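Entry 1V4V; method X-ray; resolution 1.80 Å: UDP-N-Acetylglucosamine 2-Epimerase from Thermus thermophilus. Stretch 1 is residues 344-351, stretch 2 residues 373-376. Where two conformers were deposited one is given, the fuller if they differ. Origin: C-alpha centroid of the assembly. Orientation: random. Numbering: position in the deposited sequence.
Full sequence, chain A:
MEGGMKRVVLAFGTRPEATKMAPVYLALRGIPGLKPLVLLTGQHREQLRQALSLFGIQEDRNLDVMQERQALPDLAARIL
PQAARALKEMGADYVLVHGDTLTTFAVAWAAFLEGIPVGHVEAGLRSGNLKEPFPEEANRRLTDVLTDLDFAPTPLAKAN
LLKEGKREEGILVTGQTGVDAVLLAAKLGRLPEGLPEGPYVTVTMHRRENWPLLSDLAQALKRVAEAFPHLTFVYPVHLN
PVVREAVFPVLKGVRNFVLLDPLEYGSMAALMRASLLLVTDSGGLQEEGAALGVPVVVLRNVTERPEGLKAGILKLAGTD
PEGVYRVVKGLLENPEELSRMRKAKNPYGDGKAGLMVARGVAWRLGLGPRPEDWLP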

# COMPACT_ATOMS: atom_id res chain seq x y z
N ALA A 344 1.26 26.07 28.61
CA ALA A 344 0.59 26.02 27.31
C ALA A 344 0.39 24.59 26.83
O ALA A 344 1.24 23.72 27.05
CB ALA A 344 1.40 26.80 26.29
N LYS A 345 -0.74 24.34 26.19
CA LYS A 345 -1.04 23.01 25.68
C LYS A 345 -0.09 22.69 24.54
O LYS A 345 0.06 23.48 23.61
CB LYS A 345 -2.49 22.95 25.18
CG LYS A 345 -2.87 21.62 24.54
CD LYS A 345 -4.24 21.69 23.88
CE LYS A 345 -4.53 20.42 23.10
NZ LYS A 345 -4.48 19.21 23.96
N ASN A 346 0.58 21.54 24.61
CA ASN A 346 1.51 21.14 23.56
C ASN A 346 0.68 20.79 22.32
O ASN A 346 -0.14 19.87 22.36
CB ASN A 346 2.31 19.92 24.00
CG ASN A 346 3.36 19.52 22.98
OD1 ASN A 346 3.07 19.41 21.79
ND2 ASN A 346 4.58 19.29 23.44
N PRO A 347 0.87 21.51 21.21
CA PRO A 347 0.12 21.27 19.98
C PRO A 347 0.54 20.01 19.21
O PRO A 347 -0.04 19.69 18.18
CB PRO A 347 0.38 22.53 19.17
CG PRO A 347 1.82 22.79 19.50
CD PRO A 347 1.86 22.59 21.01
N TYR A 348 1.54 19.30 19.73
CA TYR A 348 2.04 18.09 19.06
C TYR A 348 1.57 16.79 19.72
O TYR A 348 1.46 15.76 19.06
CB TYR A 348 3.56 18.09 19.03
CG TYR A 348 4.16 19.40 18.55
CD1 TYR A 348 4.02 19.81 17.23
CD2 TYR A 348 4.85 20.23 19.43
CE1 TYR A 348 4.56 21.03 16.79
CE2 TYR A 348 5.39 21.44 19.01
CZ TYR A 348 5.24 21.83 17.69
OH TYR A 348 5.77 23.04 17.28
N GLY A 349 1.29 16.85 21.02
CA GLY A 349 0.85 15.66 21.72
C GLY A 349 0.91 15.88 23.22
O GLY A 349 1.61 16.79 23.67
N ASP A 350 0.20 15.06 23.99
CA ASP A 350 0.17 15.20 25.44
C ASP A 350 1.18 14.34 26.19
O ASP A 350 1.10 14.20 27.41
CB ASP A 350 -1.25 14.92 25.97
CG ASP A 350 -1.72 13.50 25.69
OD1 ASP A 350 -2.92 13.22 25.90
OD2 ASP A 350 -0.89 12.65 25.29
N GLY A 351 2.14 13.77 25.46
CA GLY A 351 3.16 12.94 26.09
C GLY A 351 2.74 11.52 26.39
O GLY A 351 3.53 10.73 26.94
N ASP A 373 -9.48 9.47 21.30
CA ASP A 373 -8.51 10.20 20.48
C ASP A 373 -7.95 11.43 21.18
O ASP A 373 -8.64 12.10 21.94
CB ASP A 373 -9.17 10.67 19.18
CG ASP A 373 -9.59 9.53 18.28
OD1 ASP A 373 -8.81 8.57 18.13
OD2 ASP A 373 -10.69 9.61 17.69
N TRP A 374 -6.68 11.72 20.91
CA TRP A 374 -6.02 12.89 21.46
C TRP A 374 -6.68 14.09 20.79
O TRP A 374 -6.99 14.04 19.60
CB TRP A 374 -4.53 12.87 21.12
CG TRP A 374 -3.81 14.17 21.38
CD1 TRP A 374 -3.46 14.69 22.59
CD2 TRP A 374 -3.35 15.10 20.39
NE1 TRP A 374 -2.80 15.89 22.42
CE2 TRP A 374 -2.72 16.17 21.08
CE3 TRP A 374 -3.40 15.14 18.99
CZ2 TRP A 374 -2.16 17.27 20.41
CZ3 TRP A 374 -2.84 16.23 18.33
CH2 TRP A 374 -2.23 17.28 19.04
N LEU A 375 -6.90 15.15 21.55
CA LEU A 375 -7.53 16.34 21.00
C LEU A 375 -6.55 17.50 20.94
O LEU A 375 -5.89 17.82 21.93
CB LEU A 375 -8.74 16.74 21.85
CG LEU A 375 -9.95 15.80 21.79
CD1 LEU A 375 -10.99 16.23 22.80
CD2 LEU A 375 -10.53 15.81 20.38
N PRO A 376 -6.43 18.15 19.77
CA PRO A 376 -5.52 19.28 19.63
C PRO A 376 -6.14 20.54 20.24
O PRO A 376 -7.28 20.44 20.74
CB PRO A 376 -5.35 19.39 18.12
CG PRO A 376 -6.69 18.99 17.61
CD PRO A 376 -7.03 17.79 18.47
OXT PRO A 376 -5.48 21.59 20.22
O HOH W 1 -1.55 18.17 23.83

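The contact is small, about 299 Å² counting both sides, and joins two loops without regular secondary structure. Trp 374 dominates it. Its CA-to-CB bond points toward the other loop, and with chi1 in the t well the indole lies along the backbone of residues 346 to 350, meeting main-chain atoms more than side chains. Pro 347 O comes within 3.4 Å of Trp 374 CH2 near the plane of the ring, where the aromatic hydrogens offer a carbonyl a mildly positive rim; Asn 346 O, 3.8 Å from CZ2 of Trp 374, also sits at this edge. Tyr 348 O lies over one face. Gly 349 brings its N to 3.5 Å from Trp 374 CZ2, a close approach of bare backbone to the ring.

That backbone is shaped partly from within. Asn 346 OD1 accepts hydrogen bonds from Tyr 348 N at 2.6 Å and Gly 349 N at 3.2 Å, tying together the turn that the indole packs against.

Lys 345, the second largest contributor, supplies the polar part. Its chain is extended through chi3, then bends at chi4 to p, and NZ donates a 2.8 Å hydrogen bond to Leu 375 O, the one direct hydrogen bond between the loops. The C-terminal carboxylate of Pro 376 is nearby, but its OXT stands 4.5 Å from Lys 345 NZ, too far for a salt bridge.

One water completes the arrangement. It accepts from Lys 345 NZ at 3.1 Å and from Trp 374 NE1 at 3.0 Å, and donates to Asn 346 O at 2.7 Å. The indole nitrogen thus finds its acceptor in solvent; Asp 350 N, 3.5 Å from Trp 374 NE1, is another donor and cannot serve. The rule to read here is a broad ring laid against backbone, with its polar atom satisfied through water.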